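Local coordinates for stromal cell-derived factor 2-like protein (Arabidopsis thaliana, PDB 3MAL) that takes part in protein quality control and the unfolded protein response of the endoplasmic reticulum, forming a complex there with ERDJ3B and BIP1, at residues G21-L26 against Y63-P68; K136-D141 against W184-G189. One frame throughout, in Å; residues are numbered along the deposited sequence.

Contact 1 of 2, residues G21-L26 against Y63-P68; sequences GSAIKL and YWIVKP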
loop_
_atom_site.group_PDB
_atom_site.type_symbol
_atom_site.label_atom_id
_atom_site.label_comp_id
_atom_site.label_asym_id
_atom_site.label_seq_id
_atom_site.Cartn_x
_atom_site.Cartn_y
_atom_site.Cartn_z
ATOM N N GLY A 21 12.999 5.477 0.346
ATOM C CA GLY A 21 13.663 5.303 -0.936
ATOM C C GLY A 21 13.744 3.848 -1.375
ATOM O O GLY A 21 14.127 3.566 -2.501
ATOM N N SER A 22 13.376 2.923 -0.492
ATOM C CA SER A 22 13.498 1.519 -0.835
ATOM C C SER A 22 12.320 1.052 -1.695
ATOM O O SER A 22 11.222 1.650 -1.664
ATOM C CB SER A 22 13.623 0.661 0.421
ATOM O OG SER A 22 12.335 0.327 0.875
ATOM N N ALA A 23 12.574 0.011 -2.492
ATOM C CA ALA A 23 11.516 -0.627 -3.278
ATOM C C ALA A 23 11.055 -1.905 -2.568
ATOM O O ALA A 23 11.872 -2.729 -2.150
ATOM C CB ALA A 23 11.985 -0.945 -4.694
ATOM N N ILE A 24 9.741 -2.044 -2.413
ATOM C CA ILE A 24 9.177 -3.179 -1.687
ATOM C C ILE A 24 7.993 -3.800 -2.416
ATOM O O ILE A 24 7.350 -3.143 -3.243
ATOM C CB ILE A 24 8.714 -2.793 -0.249
ATOM C CG1 ILE A 24 7.497 -1.857 -0.285
ATOM C CG2 ILE A 24 9.921 -2.286 0.594
ATOM C CD1 ILE A 24 6.811 -1.650 1.073
ATOM N N LYS A 25 7.733 -5.068 -2.110
ATOM C CA LYS A 25 6.410 -5.635 -2.289
ATOM C C LYS A 25 5.733 -5.726 -0.914
ATOM O O LYS A 25 6.405 -5.771 0.127
ATOM C CB LYS A 25 6.477 -6.985 -2.980
ATOM C CG LYS A 25 7.124 -6.914 -4.347
ATOM C CD LYS A 25 6.859 -8.194 -5.150
ATOM C CE LYS A 25 7.477 -8.074 -6.552
ATOM N NZ LYS A 25 7.310 -9.354 -7.299
ATOM N N LEU A 26 4.407 -5.660 -0.919
ATOM C CA LEU A 26 3.618 -5.733 0.292
ATOM C C LEU A 26 2.679 -6.917 0.173
ATOM O O LEU A 26 1.771 -6.920 -0.670
ATOM C CB LEU A 26 2.845 -4.422 0.491
ATOM C CG LEU A 26 2.425 -4.163 1.932
ATOM C CD1 LEU A 26 3.623 -3.782 2.830
ATOM C CD2 LEU A 26 1.324 -3.071 1.965
ATOM N N TYR A 63 5.729 -3.616 -7.398
ATOM C CA TYR A 63 6.710 -2.811 -6.666
ATOM C C TYR A 63 6.211 -1.413 -6.335
ATOM O O TYR A 63 5.551 -0.761 -7.162
ATOM C CB TYR A 63 8.039 -2.733 -7.413
ATOM C CG TYR A 63 8.943 -3.900 -7.111
ATOM C CD1 TYR A 63 9.235 -4.866 -8.087
ATOM C CD2 TYR A 63 9.497 -4.047 -5.839
ATOM C CE1 TYR A 63 10.083 -5.956 -7.780
ATOM C CE2 TYR A 63 10.321 -5.119 -5.528
ATOM C CZ TYR A 63 10.594 -6.070 -6.495
ATOM O OH TYR A 63 11.410 -7.110 -6.142
ATOM N N TRP A 64 6.532 -0.991 -5.106
ATOM C CA TRP A 64 6.155 0.304 -4.534
ATOM C C TRP A 64 7.419 0.944 -3.925
ATOM O O TRP A 64 8.225 0.244 -3.305
ATOM C CB TRP A 64 5.078 0.109 -3.434
ATOM C CG TRP A 64 3.844 -0.567 -3.955
ATOM C CD1 TRP A 64 3.635 -1.932 -4.088
ATOM C CD2 TRP A 64 2.662 0.076 -4.452
ATOM N NE1 TRP A 64 2.392 -2.159 -4.641
ATOM C CE2 TRP A 64 1.776 -0.945 -4.871
ATOM C CE3 TRP A 64 2.259 1.415 -4.567
ATOM C CZ2 TRP A 64 0.503 -0.669 -5.388
ATOM C CZ3 TRP A 64 0.986 1.697 -5.102
ATOM C CH2 TRP A 64 0.126 0.652 -5.508
ATOM N N ILE A 65 7.568 2.260 -4.080
ATOM C CA ILE A 65 8.646 3.005 -3.402
ATOM C C ILE A 65 8.150 3.644 -2.089
ATOM O O ILE A 65 7.149 4.367 -2.080
ATOM C CB ILE A 65 9.298 4.063 -4.327
ATOM C CG1 ILE A 65 9.799 3.413 -5.619
ATOM C CG2 ILE A 65 10.472 4.744 -3.618
ATOM C CD1 ILE A 65 10.825 2.317 -5.322
ATOM N N VAL A 66 8.826 3.361 -0.964
ATOM C CA VAL A 66 8.441 3.954 0.323
ATOM C C VAL A 66 8.966 5.397 0.377
ATOM O O VAL A 66 10.175 5.636 0.219
ATOM C CB VAL A 66 9.050 3.184 1.515
ATOM C CG1 VAL A 66 8.523 3.728 2.848
ATOM C CG2 VAL A 66 8.810 1.692 1.378
ATOM N N LYS A 67 8.055 6.350 0.574
ATOM C CA LYS A 67 8.442 7.762 0.629
ATOM C C LYS A 67 7.867 8.512 1.852
ATOM O O LYS A 67 6.806 8.133 2.388
ATOM C CB LYS A 67 8.048 8.469 -0.679
ATOM C CG LYS A 67 8.914 8.069 -1.875
ATOM C CD LYS A 67 8.602 8.913 -3.139
ATOM C CE LYS A 67 9.441 8.392 -4.299
ATOM N NZ LYS A 67 9.466 9.279 -5.525
ATOM N N PRO A 68 8.575 9.571 2.302
ATOM C CA PRO A 68 8.038 10.443 3.347
ATOM C C PRO A 68 6.984 11.401 2.778
ATOM O O PRO A 68 6.754 11.436 1.561
ATOM C CB PRO A 68 9.288 11.209 3.822
ATOM C CG PRO A 68 10.109 11.344 2.624
ATOM C CD PRO A 68 9.898 10.036 1.838
#
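Two antiparallel bridges, Ala23 with Ile65 and Ile24 with Trp64, join strand 23-26 to strand 64-67 in the closed barrel. Ile24 and Trp64 form the hydrogen-bonded pair, with Ile24 N 2.9 Å from Trp64 O and the return bond running from Trp64 N to Ile24 O. Beyond the bridges the first segment takes an extra residue in a G1 beta bulge: Val66 N donates to Ser22 O, while Gly21 N reaches Val66 O at 2.8 Å in a nearly straight bond (173°). Gly21 has a positive phi of 93°, and a beta carbon there would jam against the preceding carbonyl oxygen. The N-to-C directions of the short strands lie 111° apart, well short of antiparallel, so the first and fourth strands of one beta-trefoil unit, here the first MIR repeat, are strongly twisted against each other.

The two faces differ in character. Toward the interior, Ile24 CD1 lies 3.9 Å from Val66 CG2, and both side chains, with that of Trp64, also touch Leu88 of strand 85-90. Trp64 NE1 is bound to Leu35 O. On the other face, Ile65 CD1 packs 3.5 Å from Ala23 CB. Lys25, its chain extended beyond CG, lays its aliphatic part across Tyr63 in a CH-pi contact: CE stands 3.9 Å from the ring centroid of Tyr63, over the face but displaced toward CE1 and CZ. Both polar ends then meet the same residue, Lys25 NZ in a salt bridge to Glu188 OE1 and Tyr63 OH in a hydrogen bond to Glu188 O.

Contact 2 of 2, residues K136-D141 against W184-G189; sequences KTWKQD and WLAAEG. With SO4 (sulfate ion), chain E; SO4 (sulfate ion), chain C.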
loop_
_atom_site.group_PDB
_atom_site.type_symbol
_atom_site.label_atom_id
_atom_site.label_comp_id
_atom_site.label_asym_id
_atom_site.label_seq_id
_atom_site.Cartn_x
_atom_site.Cartn_y
_atom_site.Cartn_z
ATOM N N LYS A 136 10.254 -1.083 16.599
ATOM C CA LYS A 136 10.175 0.346 16.421
ATOM C C LYS A 136 10.526 0.821 15.008
ATOM O O LYS A 136 10.114 1.907 14.598
ATOM C CB LYS A 136 11.021 1.045 17.484
ATOM C CG LYS A 136 10.457 0.880 18.925
ATOM C CD LYS A 136 11.512 1.260 19.984
ATOM C CE LYS A 136 12.519 0.094 20.105
ATOM N NZ LYS A 136 13.816 0.525 20.645
ATOM N N THR A 137 11.281 0.019 14.270
ATOM C CA THR A 137 11.598 0.333 12.877
ATOM C C THR A 137 11.034 -0.766 11.978
ATOM O O THR A 137 11.020 -1.938 12.369
ATOM C CB THR A 137 13.119 0.488 12.625
ATOM O OG1 THR A 137 13.779 -0.723 12.978
ATOM C CG2 THR A 137 13.727 1.665 13.435
ATOM N N TRP A 138 10.581 -0.374 10.791
ATOM C CA TRP A 138 9.959 -1.277 9.833
ATOM C C TRP A 138 11.019 -2.230 9.260
ATOM O O TRP A 138 12.091 -1.784 8.828
ATOM C CB TRP A 138 9.284 -0.456 8.717
ATOM C CG TRP A 138 8.271 -1.189 7.842
ATOM C CD1 TRP A 138 7.749 -2.443 8.029
ATOM C CD2 TRP A 138 7.649 -0.678 6.658
ATOM N NE1 TRP A 138 6.859 -2.745 7.020
ATOM C CE2 TRP A 138 6.770 -1.674 6.176
ATOM C CE3 TRP A 138 7.754 0.532 5.953
ATOM C CZ2 TRP A 138 6.000 -1.506 5.010
ATOM C CZ3 TRP A 138 6.980 0.708 4.789
ATOM C CH2 TRP A 138 6.108 -0.311 4.341
ATOM N N LYS A 139 10.705 -3.527 9.265
ATOM C CA LYS A 139 11.593 -4.552 8.743
ATOM C C LYS A 139 10.882 -5.503 7.787
ATOM O O LYS A 139 9.656 -5.662 7.830
ATOM C CB LYS A 139 12.249 -5.351 9.893
ATOM C CG LYS A 139 13.134 -4.483 10.797
ATOM C CD LYS A 139 13.650 -5.286 11.980
ATOM C CE LYS A 139 14.313 -4.359 13.005
ATOM N NZ LYS A 139 13.271 -3.623 13.744
ATOM N N GLN A 140 11.646 -6.153 6.915
ATOM C CA GLN A 140 11.083 -7.178 6.058
ATOM C C GLN A 140 10.491 -8.325 6.881
ATOM O O GLN A 140 11.046 -8.719 7.900
ATOM C CB GLN A 140 12.163 -7.708 5.119
ATOM C CG GLN A 140 11.675 -8.793 4.209
ATOM C CD GLN A 140 12.764 -9.291 3.269
ATOM O OE1 GLN A 140 13.036 -8.685 2.234
ATOM N NE2 GLN A 140 13.360 -10.428 3.614
ATOM N N ASP A 141 9.358 -8.843 6.444
ATOM C CA ASP A 141 8.654 -9.907 7.141
ATOM C C ASP A 141 8.031 -9.569 8.459
ATOM O O ASP A 141 7.475 -10.471 9.055
ATOM C CB ASP A 141 9.517 -11.157 7.381
ATOM C CG ASP A 141 10.095 -11.689 6.130
ATOM O OD1 ASP A 141 11.327 -11.599 5.964
ATOM O OD2 ASP A 141 9.320 -12.183 5.288
ATOM N N TRP A 184 -0.320 -6.960 6.957
ATOM C CA TRP A 184 0.548 -7.050 5.785
ATOM C C TRP A 184 2.004 -7.263 6.216
ATOM O O TRP A 184 2.368 -7.010 7.363
ATOM C CB TRP A 184 0.446 -5.761 4.948
ATOM C CG TRP A 184 -0.939 -5.521 4.376
ATOM C CD1 TRP A 184 -2.022 -5.004 5.033
ATOM C CD2 TRP A 184 -1.378 -5.788 3.032
ATOM N NE1 TRP A 184 -3.106 -4.934 4.182
ATOM C CE2 TRP A 184 -2.739 -5.409 2.952
ATOM C CE3 TRP A 184 -0.759 -6.316 1.899
ATOM C CZ2 TRP A 184 -3.488 -5.538 1.771
ATOM C CZ3 TRP A 184 -1.500 -6.445 0.720
ATOM C CH2 TRP A 184 -2.848 -6.050 0.668
ATOM N N LEU A 185 2.821 -7.705 5.263
ATOM C CA LEU A 185 4.255 -7.948 5.452
ATOM C C LEU A 185 5.031 -7.378 4.241
ATOM O O LEU A 185 4.698 -7.668 3.081
ATOM C CB LEU A 185 4.513 -9.463 5.568
ATOM C CG LEU A 185 3.643 -10.221 6.598
ATOM C CD1 LEU A 185 3.149 -11.562 6.091
ATOM C CD2 LEU A 185 4.368 -10.414 7.893
ATOM N N ALA A 186 6.042 -6.562 4.497
ATOM C CA ALA A 186 6.936 -6.161 3.413
ATOM C C ALA A 186 7.842 -7.334 3.046
ATOM O O ALA A 186 8.405 -8.011 3.922
ATOM C CB ALA A 186 7.759 -4.915 3.790
ATOM N N ALA A 187 7.975 -7.578 1.743
ATOM C CA ALA A 187 8.843 -8.666 1.243
ATOM C C ALA A 187 9.557 -8.317 -0.079
ATOM O O ALA A 187 9.265 -7.282 -0.725
ATOM C CB ALA A 187 8.013 -9.930 1.077
ATOM N N GLU A 188 10.484 -9.174 -0.496
ATOM C CA GLU A 188 11.087 -9.052 -1.830
ATOM C C GLU A 188 11.644 -7.666 -2.139
ATOM O O GLU A 188 11.677 -7.254 -3.288
ATOM C CB GLU A 188 10.079 -9.432 -2.926
ATOM C CG GLU A 188 9.779 -10.872 -2.900
ATOM C CD GLU A 188 8.740 -11.315 -3.908
ATOM O OE1 GLU A 188 8.754 -10.906 -5.096
ATOM O OE2 GLU A 188 7.915 -12.139 -3.503
ATOM N N GLY A 189 12.090 -6.949 -1.125
ATOM C CA GLY A 189 12.454 -5.566 -1.354
ATOM C C GLY A 189 13.906 -5.322 -1.709
ATOM O O GLY A 189 14.736 -6.228 -1.659
HETATM S S SO4 E . 13.979 -1.764 17.044
HETATM O O1 SO4 E . 12.741 -2.122 17.712
HETATM O O2 SO4 E . 14.570 -0.615 17.728
HETATM O O3 SO4 E . 14.860 -2.938 17.072
HETATM O O4 SO4 E . 13.691 -1.396 15.664
HETATM S S SO4 C . 11.128 -6.581 15.335
HETATM O O1 SO4 C . 11.095 -6.909 16.757
HETATM O O2 SO4 C . 11.545 -5.212 15.211
HETATM O O3 SO4 C . 12.011 -7.486 14.622
HETATM O O4 SO4 C . 9.777 -6.692 14.808
HETATM O O HOH W 1 6.965 -5.664 7.093
#
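Asp141 and Ala186 meet where the loop leading into strand 143-148 comes against strand 184-187, the last strand of the third MIR repeat in the beta-trefoil. Asp141 N points almost straight at Ala186 O, 2.8 Å away with an angle of 172° at the hydrogen. The same carbonyl oxygen is flanked by Gln140 CG at 3.4 Å; CG is anti to the backbone N (chi1 179°), which carries it alongside Ala186 O. On the far side of the bond Leu185 CD2 presses to within 3.3 Å of Asp141 O.

Deeper in, Trp138 turns its indole inward, and CZ2 lies 4.0 Å from Ala186 CB. Beside this contact one water bridges loop and strand: it accepts from Trp138 NE1 and from Ala186 N and donates to Lys139 O, so the indole N-H, the backbone N-H and the carbonyl each gain a partner. Ile24, Leu26 and Ile18 also pack on this indole.

The outer side is looser. Gln140 OE1 is bound to Tyr191 OH, and Gln140 NE2 makes a weak bond to OD1 of the exposed Asp141. Earlier in the loop, Lys136 and Thr137 lie well away from strand 184-187, and with Lys139 they hold two sulfates, probably from the crystallisation liquor. Lys139 NZ is 2.8 Å from O2 of one sulfate (chain C) and 3.0 Å from O4 of the other (chain E); that O4 also accepts from Thr137 OG1. This donor cluster is consistent with a patch that attracts anions, whereas the polar join to the strand rests on one direct backbone bond and one water.

Overall arrangement
Contacts 1 and 2 lie about 10 Å apart, centre to centre, and share the barrel, because strands 23-28 and 184-190 are neighbours in it. Lys25 O accepts from Ala187 N at 2.9 Å, and Glu188 is the residue of contact 2 that receives the polar ends of contact 1. Inside, Ile24 CD1 reaches Trp138 CH2 at 3.6 Å, joining the two apolar clusters. Each contact pairs the start of a MIR repeat with that repeat's fourth strand, and Gly21 and Asp141 correspond: both have positive phi and donate N-H to a fourth-strand carbonyl. The sulfates bind at the loop of contact 2, away from contact 1.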